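Local coordinates for protein beta-mannosidase (Trichoderma harzianum, PDB 4CVU) that probably hydrolyses terminal beta-linked mannose residues from the non-reducing ends of oligosaccharides, as a secreted glycoside hydrolase family 2 enzyme of a fungus, at residues D232-N243 and F522-S533. Numbering follows the deposited sequence.
With MAN (alpha-D-mannopyranose), chain E; NAG (2-acetamido-2-deoxy-beta-D-glucopyranose), chain B; NAG (2-acetamido-2-deoxy-beta-D-glucopyranose), chain C.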
ATOM      1  N   ASP A 232      -2.929  47.461  -3.508  1.00 44.41           N
ATOM      2  CA  ASP A 232      -2.570  47.442  -4.928  1.00 43.34           C
ATOM      3  C   ASP A 232      -1.429  48.425  -5.120  1.00 42.98           C
ATOM      4  O   ASP A 232      -1.616  49.642  -4.915  1.00 44.11           O
ATOM      5  CB  ASP A 232      -3.787  47.812  -5.781  1.00 42.50           C
ATOM      6  CG  ASP A 232      -3.508  47.737  -7.304  1.00 44.76           C
ATOM      7  OD1 ASP A 232      -2.324  47.806  -7.739  1.00 41.57           O
ATOM      8  OD2 ASP A 232      -4.512  47.653  -8.073  1.00 44.58           O
ATOM      9  N   ILE A 233      -0.252  47.906  -5.481  1.00 41.67           N
ATOM     10  CA  ILE A 233       0.892  48.726  -5.904  1.00 41.78           C
ATOM     11  C   ILE A 233       1.051  48.511  -7.394  1.00 42.18           C
ATOM     12  O   ILE A 233       1.125  47.328  -7.866  1.00 40.61           O
ATOM     13  CB  ILE A 233       2.207  48.335  -5.222  1.00 42.32           C
ATOM     14  CG1 ILE A 233       2.080  48.320  -3.677  1.00 42.46           C
ATOM     15  CG2 ILE A 233       3.319  49.277  -5.643  1.00 43.40           C
ATOM     16  CD1 ILE A 233       1.726  49.652  -3.057  1.00 44.15           C
ATOM     17  N   ASP A 234       1.052  49.607  -8.137  1.00 41.00           N
ATOM     18  CA  ASP A 234       1.164  49.561  -9.598  1.00 42.22           C
ATOM     19  C   ASP A 234       2.348  50.444  -9.970  1.00 44.22           C
ATOM     20  O   ASP A 234       2.287  51.673  -9.819  1.00 44.25           O
ATOM     21  CB  ASP A 234      -0.121  50.054 -10.260  1.00 41.91           C
ATOM     22  CG  ASP A 234      -0.223  49.673 -11.736  1.00 42.96           C
ATOM     23  OD1 ASP A 234       0.525  48.776 -12.237  1.00 43.11           O
ATOM     24  OD2 ASP A 234      -1.070  50.268 -12.410  1.00 43.78           O
ATOM     25  N   ILE A 235       3.445  49.804 -10.355  1.00 41.36           N
ATOM     26  CA  ILE A 235       4.621  50.500 -10.818  1.00 44.55           C
ATOM     27  C   ILE A 235       4.675  50.351 -12.330  1.00 44.83           C
ATOM     28  O   ILE A 235       4.750  49.230 -12.857  1.00 44.91           O
ATOM     29  CB  ILE A 235       5.891  49.957 -10.188  1.00 43.98           C
ATOM     30  CG1 ILE A 235       5.815  50.126  -8.665  1.00 45.23           C
ATOM     31  CG2 ILE A 235       7.070  50.719 -10.731  1.00 45.28           C
ATOM     32  CD1 ILE A 235       6.972  49.518  -7.924  1.00 47.53           C
ATOM     33  N   PHE A 236       4.583  51.479 -13.016  1.00 43.20           N
ATOM     34  CA  PHE A 236       4.541  51.507 -14.478  1.00 43.90           C
ATOM     35  C   PHE A 236       5.325  52.716 -15.005  1.00 45.19           C
ATOM     36  O   PHE A 236       5.729  53.580 -14.229  1.00 44.96           O
ATOM     37  CB  PHE A 236       3.095  51.543 -14.983  1.00 43.16           C
ATOM     38  CG  PHE A 236       2.263  52.638 -14.390  1.00 45.98           C
ATOM     39  CD1 PHE A 236       1.743  52.530 -13.098  1.00 46.13           C
ATOM     40  CD2 PHE A 236       1.999  53.787 -15.118  1.00 46.36           C
ATOM     41  CE1 PHE A 236       0.986  53.533 -12.560  1.00 47.16           C
ATOM     42  CE2 PHE A 236       1.245  54.809 -14.578  1.00 47.25           C
ATOM     43  CZ  PHE A 236       0.746  54.685 -13.291  1.00 48.41           C
ATOM     44  N   ARG A 237       5.557  52.743 -16.315  1.00 45.47           N
ATOM     45  CA  ARG A 237       6.188  53.891 -16.950  1.00 47.90           C
ATOM     46  C   ARG A 237       5.117  54.936 -17.178  1.00 49.03           C
ATOM     47  O   ARG A 237       3.958  54.620 -17.485  1.00 47.75           O
ATOM     48  CB  ARG A 237       6.832  53.494 -18.288  1.00 47.88           C
ATOM     49  CG  ARG A 237       8.023  52.532 -18.188  1.00 46.69           C
ATOM     50  CD  ARG A 237       9.304  53.252 -17.825  1.00 47.58           C
ATOM     51  NE  ARG A 237      10.465  52.371 -17.750  1.00 46.71           N
ATOM     52  CZ  ARG A 237      11.729  52.781 -17.608  1.00 48.16           C
ATOM     53  NH1 ARG A 237      12.017  54.079 -17.542  1.00 49.81           N
ATOM     54  NH2 ARG A 237      12.723  51.900 -17.544  1.00 46.93           N
ATOM     55  N   LYS A 238       5.498  56.194 -17.052  1.00 51.19           N
ATOM     56  CA  LYS A 238       4.537  57.251 -17.237  1.00 51.73           C
ATOM     57  C   LYS A 238       3.950  57.173 -18.660  1.00 49.84           C
ATOM     58  O   LYS A 238       4.668  56.975 -19.636  1.00 50.01           O
ATOM     59  CB  LYS A 238       5.185  58.603 -16.974  1.00 57.42           C
ATOM     60  CG  LYS A 238       4.174  59.706 -16.762  1.00 60.09           C
ATOM     61  CD  LYS A 238       4.722  60.836 -15.901  1.00 65.81           C
ATOM     62  CE  LYS A 238       3.651  61.904 -15.696  1.00 68.93           C
ATOM     63  NZ  LYS A 238       2.392  61.293 -15.143  1.00 70.14           N
ATOM     64  N   GLY A 239       2.636  57.297 -18.762  1.00 49.28           N
ATOM     65  CA  GLY A 239       1.929  57.182 -20.047  1.00 50.26           C
ATOM     66  C   GLY A 239       1.583  55.747 -20.468  1.00 49.39           C
ATOM     67  O   GLY A 239       0.978  55.545 -21.511  1.00 47.73           O
ATOM     68  N   GLN A 240       1.991  54.758 -19.675  1.00 47.72           N
ATOM     69  CA  GLN A 240       1.814  53.337 -20.044  1.00 47.38           C
ATOM     70  C   GLN A 240       0.358  52.923 -19.958  1.00 47.34           C
ATOM     71  O   GLN A 240      -0.336  53.238 -18.992  1.00 47.32           O
ATOM     72  CB  GLN A 240       2.682  52.419 -19.156  1.00 46.91           C
ATOM     73  CG  GLN A 240       2.540  50.909 -19.415  1.00 45.54           C
ATOM     74  CD  GLN A 240       3.533  50.067 -18.620  1.00 47.03           C
ATOM     75  OE1 GLN A 240       4.341  50.571 -17.825  1.00 44.99           O
ATOM     76  NE2 GLN A 240       3.493  48.740 -18.858  1.00 46.37           N
ATOM     77  N   PHE A 241      -0.081  52.159 -20.939  1.00 48.54           N
ATOM     78  CA  PHE A 241      -1.369  51.500 -20.884  1.00 48.81           C
ATOM     79  C   PHE A 241      -1.279  49.985 -21.138  1.00 46.61           C
ATOM     80  O   PHE A 241      -0.329  49.514 -21.730  1.00 49.11           O
ATOM     81  CB  PHE A 241      -2.320  52.136 -21.892  1.00 52.17           C
ATOM     82  CG  PHE A 241      -3.702  51.549 -21.857  1.00 53.29           C
ATOM     83  CD1 PHE A 241      -4.542  51.790 -20.787  1.00 54.88           C
ATOM     84  CD2 PHE A 241      -4.129  50.700 -22.852  1.00 54.11           C
ATOM     85  CE1 PHE A 241      -5.806  51.240 -20.752  1.00 55.85           C
ATOM     86  CE2 PHE A 241      -5.383  50.141 -22.809  1.00 55.36           C
ATOM     87  CZ  PHE A 241      -6.224  50.421 -21.763  1.00 53.66           C
ATOM     88  N   ASN A 242      -2.276  49.242 -20.716  1.00 44.41           N
ATOM     89  CA  ASN A 242      -2.285  47.809 -20.911  1.00 43.12           C
ATOM     90  C   ASN A 242      -2.197  47.414 -22.374  1.00 42.47           C
ATOM     91  O   ASN A 242      -2.869  47.975 -23.206  1.00 41.80           O
ATOM     92  CB  ASN A 242      -3.551  47.228 -20.291  1.00 42.92           C
ATOM     93  CG  ASN A 242      -3.842  47.801 -18.919  1.00 44.28           C
ATOM     94  OD1 ASN A 242      -4.219  48.953 -18.776  1.00 44.20           O
ATOM     95  ND2 ASN A 242      -3.681  47.001 -17.921  1.00 42.34           N
ATOM     96  N   ASN A 243      -1.359  46.431 -22.668  1.00 42.37           N
ATOM     97  CA  ASN A 243      -1.281  45.836 -23.996  1.00 40.87           C
ATOM     98  C   ASN A 243      -0.515  46.662 -25.049  1.00 40.49           C
ATOM     99  O   ASN A 243      -0.443  46.294 -26.192  1.00 41.28           O
ATOM    100  CB  ASN A 243      -2.683  45.459 -24.497  1.00 40.59           C
ATOM    101  CG  ASN A 243      -3.270  44.259 -23.761  1.00 43.17           C
ATOM    102  OD1 ASN A 243      -3.184  43.160 -24.256  1.00 46.28           O
ATOM    103  ND2 ASN A 243      -3.810  44.455 -22.595  1.00 39.43           N
ATOM    104  N   PHE A 522     -11.986  43.193 -18.508  1.00 39.46           N
ATOM    105  CA  PHE A 522     -10.895  44.094 -18.944  1.00 40.53           C
ATOM    106  C   PHE A 522     -11.001  45.461 -18.274  1.00 40.60           C
ATOM    107  O   PHE A 522      -9.991  46.064 -17.927  1.00 39.86           O
ATOM    108  CB  PHE A 522     -10.843  44.290 -20.467  1.00 40.73           C
ATOM    109  CG  PHE A 522      -9.689  45.158 -20.934  1.00 41.10           C
ATOM    110  CD1 PHE A 522      -8.386  44.841 -20.583  1.00 42.31           C
ATOM    111  CD2 PHE A 522      -9.908  46.278 -21.736  1.00 42.06           C
ATOM    112  CE1 PHE A 522      -7.305  45.602 -21.014  1.00 42.13           C
ATOM    113  CE2 PHE A 522      -8.839  47.056 -22.172  1.00 42.60           C
ATOM    114  CZ  PHE A 522      -7.533  46.724 -21.804  1.00 42.97           C
ATOM    115  N   ASN A 523     -12.230  45.972 -18.132  1.00 41.88           N
ATOM    116  CA  ASN A 523     -12.428  47.230 -17.390  1.00 42.73           C
ATOM    117  C   ASN A 523     -11.981  47.129 -15.957  1.00 41.04           C
ATOM    118  O   ASN A 523     -11.309  48.000 -15.484  1.00 40.47           O
ATOM    119  CB  ASN A 523     -13.872  47.737 -17.461  1.00 42.93           C
ATOM    120  CG  ASN A 523     -14.053  48.693 -18.597  1.00 44.58           C
ATOM    121  OD1 ASN A 523     -13.498  49.792 -18.550  1.00 46.51           O
ATOM    122  ND2 ASN A 523     -14.779  48.289 -19.643  1.00 45.07           N
ATOM    123  N   VAL A 524     -12.306  46.025 -15.291  1.00 42.28           N
ATOM    124  CA  VAL A 524     -11.857  45.822 -13.894  1.00 41.50           C
ATOM    125  C   VAL A 524     -10.328  45.780 -13.777  1.00 43.03           C
ATOM    126  O   VAL A 524      -9.743  46.424 -12.894  1.00 46.87           O
ATOM    127  CB  VAL A 524     -12.443  44.553 -13.266  1.00 41.52           C
ATOM    128  CG1 VAL A 524     -11.794  44.257 -11.917  1.00 40.80           C
ATOM    129  CG2 VAL A 524     -13.940  44.682 -13.073  1.00 42.40           C
ATOM    130  N   LEU A 525      -9.656  45.057 -14.662  1.00 43.57           N
ATOM    131  CA  LEU A 525      -8.180  45.024 -14.640  1.00 42.89           C
ATOM    132  C   LEU A 525      -7.566  46.410 -14.919  1.00 42.47           C
ATOM    133  O   LEU A 525      -6.623  46.840 -14.227  1.00 41.06           O
ATOM    134  CB  LEU A 525      -7.636  44.059 -15.680  1.00 42.63           C
ATOM    135  CG  LEU A 525      -6.114  44.075 -15.874  1.00 42.55           C
ATOM    136  CD1 LEU A 525      -5.382  43.804 -14.567  1.00 43.35           C
ATOM    137  CD2 LEU A 525      -5.724  43.030 -16.902  1.00 46.24           C
ATOM    138  N   ALA A 526      -8.055  47.040 -15.987  1.00 41.55           N
ATOM    139  CA  ALA A 526      -7.594  48.373 -16.364  1.00 44.77           C
ATOM    140  C   ALA A 526      -7.825  49.429 -15.259  1.00 43.98           C
ATOM    141  O   ALA A 526      -6.989  50.318 -15.066  1.00 43.53           O
ATOM    142  CB  ALA A 526      -8.221  48.832 -17.678  1.00 43.93           C
ATOM    143  N   ALA A 527      -8.908  49.292 -14.523  1.00 44.63           N
ATOM    144  CA  ALA A 527      -9.154  50.151 -13.381  1.00 46.43           C
ATOM    145  C   ALA A 527      -8.087  50.001 -12.300  1.00 47.83           C
ATOM    146  O   ALA A 527      -7.818  50.939 -11.556  1.00 49.83           O
ATOM    147  CB  ALA A 527     -10.516  49.855 -12.803  1.00 47.06           C
ATOM    148  N   ASN A 528      -7.483  48.818 -12.198  1.00 48.05           N
ATOM    149  CA  ASN A 528      -6.562  48.495 -11.082  1.00 46.35           C
ATOM    150  C   ASN A 528      -5.112  48.216 -11.458  1.00 45.30           C
ATOM    151  O   ASN A 528      -4.288  47.909 -10.584  1.00 47.27           O
ATOM    152  CB  ASN A 528      -7.161  47.334 -10.279  1.00 45.88           C
ATOM    153  CG  ASN A 528      -8.388  47.769  -9.483  1.00 44.35           C
ATOM    154  OD1 ASN A 528      -8.266  48.384  -8.428  1.00 42.87           O
ATOM    155  ND2 ASN A 528      -9.565  47.449  -9.990  1.00 44.47           N
ATOM    156  N   SER A 529      -4.790  48.355 -12.739  1.00 44.15           N
ATOM    157  CA  SER A 529      -3.430  48.110 -13.234  1.00 43.98           C
ATOM    158  C   SER A 529      -3.190  48.796 -14.573  1.00 43.41           C
ATOM    159  O   SER A 529      -3.997  48.632 -15.493  1.00 43.84           O
ATOM    160  CB  SER A 529      -3.196  46.580 -13.415  1.00 42.74           C
ATOM    161  OG  SER A 529      -1.833  46.311 -13.686  1.00 41.33           O
ATOM    162  N   HIS A 530      -2.095  49.554 -14.677  1.00 44.35           N
ATOM    163  CA  HIS A 530      -1.631  50.129 -15.964  1.00 46.04           C
ATOM    164  C   HIS A 530      -0.513  49.260 -16.585  1.00 45.96           C
ATOM    165  O   HIS A 530      -0.167  49.446 -17.747  1.00 47.38           O
ATOM    166  CB  HIS A 530      -1.093  51.573 -15.792  1.00 47.93           C
ATOM    167  CG  HIS A 530      -2.118  52.567 -15.334  1.00 48.40           C
ATOM    168  ND1 HIS A 530      -3.123  53.037 -16.153  1.00 50.86           N
ATOM    169  CD2 HIS A 530      -2.280  53.193 -14.142  1.00 51.31           C
ATOM    170  CE1 HIS A 530      -3.872  53.894 -15.477  1.00 51.16           C
ATOM    171  NE2 HIS A 530      -3.380  54.008 -14.256  1.00 50.73           N
ATOM    172  N   SER A 531       0.015  48.320 -15.791  1.00 43.03           N
ATOM    173  CA  SER A 531       1.243  47.615 -16.107  1.00 43.32           C
ATOM    174  C   SER A 531       1.041  46.202 -16.716  1.00 41.71           C
ATOM    175  O   SER A 531       1.904  45.707 -17.444  1.00 42.07           O
ATOM    176  CB  SER A 531       2.102  47.522 -14.837  1.00 43.91           C
ATOM    177  OG  SER A 531       1.436  46.836 -13.805  1.00 42.53           O
ATOM    178  N   ILE A 532      -0.100  45.573 -16.438  1.00 40.13           N
ATOM    179  CA  ILE A 532      -0.298  44.169 -16.810  1.00 38.94           C
ATOM    180  C   ILE A 532      -1.255  44.019 -17.987  1.00 38.61           C
ATOM    181  O   ILE A 532      -2.417  44.408 -17.884  1.00 39.24           O
ATOM    182  CB  ILE A 532      -0.838  43.355 -15.642  1.00 37.78           C
ATOM    183  CG1 ILE A 532       0.131  43.435 -14.445  1.00 37.50           C
ATOM    184  CG2 ILE A 532      -1.058  41.905 -16.082  1.00 38.32           C
ATOM    185  CD1 ILE A 532       1.552  43.014 -14.735  1.00 36.83           C
ATOM    186  N   SER A 533      -0.760  43.426 -19.078  1.00 37.78           N
ATOM    187  CA  SER A 533      -1.562  43.214 -20.297  1.00 38.66           C
ATOM    188  C   SER A 533      -2.577  42.068 -20.144  1.00 38.81           C
ATOM    189  O   SER A 533      -2.498  41.267 -19.211  1.00 38.20           O
ATOM    190  CB  SER A 533      -0.663  42.896 -21.484  1.00 39.09           C
ATOM    191  OG  SER A 533       0.299  43.883 -21.686  1.00 39.83           O
TER
HETATM  192  C1  MAN E   4     -16.324  53.413 -16.426  1.00 45.57           C
HETATM  193  C2  MAN E   4     -17.078  52.867 -17.627  1.00 47.05           C
HETATM  194  C3  MAN E   4     -16.158  52.007 -18.517  1.00 45.25           C
HETATM  195  C4  MAN E   4     -14.975  52.882 -18.940  1.00 45.02           C
HETATM  196  C5  MAN E   4     -14.267  53.363 -17.670  1.00 43.86           C
HETATM  197  C6  MAN E   4     -13.070  54.253 -17.943  1.00 44.55           C
HETATM  198  O2  MAN E   4     -17.518  54.034 -18.356  1.00 44.83           O
HETATM  199  O3  MAN E   4     -16.852  51.562 -19.687  1.00 44.04           O
HETATM  200  O4  MAN E   4     -14.130  52.169 -19.868  1.00 48.14           O
HETATM  201  O5  MAN E   4     -15.161  54.130 -16.854  1.00 44.75           O
HETATM  202  O6  MAN E   4     -12.507  54.688 -16.696  1.00 46.40           O
HETATM  203  C1  NAG B   1      -4.017  54.431  -8.909  1.00 44.25           C
HETATM  204  C2  NAG B   1      -4.562  55.297 -10.042  1.00 47.11           C
HETATM  205  C3  NAG B   1      -6.033  55.571  -9.808  1.00 45.11           C
HETATM  206  C4  NAG B   1      -6.802  54.242  -9.683  1.00 45.28           C
HETATM  207  C5  NAG B   1      -6.128  53.368  -8.626  1.00 44.71           C
HETATM  208  C6  NAG B   1      -6.675  51.949  -8.504  1.00 43.59           C
HETATM  209  C7  NAG B   1      -2.946  56.801 -11.102  1.00 49.87           C
HETATM  210  C8  NAG B   1      -2.202  58.104 -11.019  1.00 51.11           C
HETATM  211  N2  NAG B   1      -3.781  56.527 -10.109  1.00 49.57           N
HETATM  212  O3  NAG B   1      -6.511  56.315 -10.902  1.00 47.49           O
HETATM  213  O4  NAG B   1      -8.138  54.485  -9.290  1.00 43.94           O
HETATM  214  O5  NAG B   1      -4.756  53.233  -8.890  1.00 44.15           O
HETATM  215  O6  NAG B   1      -6.073  51.362  -7.362  1.00 42.67           O
HETATM  216  O7  NAG B   1      -2.765  56.061 -12.065  1.00 51.90           O
HETATM  217  C1  NAG C   2      -9.122  53.834 -10.099  1.00 44.30           C
HETATM  218  C2  NAG C   2     -10.441  53.632  -9.345  1.00 43.48           C
HETATM  219  C3  NAG C   2     -11.434  52.924 -10.240  1.00 43.26           C
HETATM  220  C4  NAG C   2     -11.550  53.617 -11.577  1.00 44.04           C
HETATM  221  C5  NAG C   2     -10.164  53.848 -12.185  1.00 44.61           C
HETATM  222  C6  NAG C   2     -10.233  54.613 -13.513  1.00 43.00           C
HETATM  223  C7  NAG C   2      -9.932  53.491  -6.957  1.00 47.05           C
HETATM  224  C8  NAG C   2      -9.708  52.635  -5.746  1.00 46.86           C
HETATM  225  N2  NAG C   2     -10.235  52.906  -8.111  1.00 45.57           N
HETATM  226  O3  NAG C   2     -12.712  52.951  -9.657  1.00 46.17           O
HETATM  227  O4  NAG C   2     -12.243  52.807 -12.508  1.00 45.51           O
HETATM  228  O5  NAG C   2      -9.339  54.543 -11.290  1.00 41.72           O
HETATM  229  O6  NAG C   2     -11.059  55.768 -13.350  1.00 44.87           O
HETATM  230  O7  NAG C   2      -9.842  54.713  -6.825  1.00 48.49           O
HETATM  231  O   HOH W   1       4.707  46.405 -17.374  1.00 38.30           O
HETATM  232  O   HOH W   2      -5.110  51.064 -17.002  1.00 45.43           O
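Phe522, on the last turns of helix 506-528, touches Phe241 CZ with its own CZ at 3.9 Å, an apolar contact between two rings that come from opposite directions, while CB of Asn242 lies at the edge of the Phe522 ring. One turn on, the backbone O of Ala526 shares a water with Asn242 OD1. Asn528 brings its backbone O to 2.5 Å from Asp232 OD2, an approach consistent with a proton on the acid; Arg473 bonds the amide oxygen of Asn528 and is a long, weak ion partner of Asp232 OD2. The hydroxyl of Ser529 pairs with Asn476. His530 then gives its backbone N-H to the syn lone pair of Asp234 OD2 (2.6 Å, 164°). Its CB sits over the face of the Phe236 ring, 3.9 Å from the centroid, a CH-pi contact; its carbonyl O is buried with no partner. His530 NE2 bonds weakly to O7 of the chain B N-acetylglucosamine, part of a glycan attached to the protein itself. With chi1 at 60°, Ser531 OG is turned to Asp234 OD1, which it meets nearly along the C-O axis at 2.7 Å. Asn242 ND2 donates to Ser529 O and Ile532 O, each at 2.9 Å; both oxygens lie close to the amide plane, though ND2 stands above each carbonyl plane, so both N-H groups are spent and the amide cannot easily rotate. Small polar side chains suit this bend, where the chain leaving the helix has backbone groups to satisfy: Asp234 accepts from a backbone N-H, a hydroxyl and Asn476, and Asn242 donates to two carbonyls. Edge strand 227-237 of the beta-sandwich domain and the loop after it are thus joined to a helix-to-strand connection of the (beta/alpha)-barrel by buried, directional bonds that probably fix how the two domains sit together.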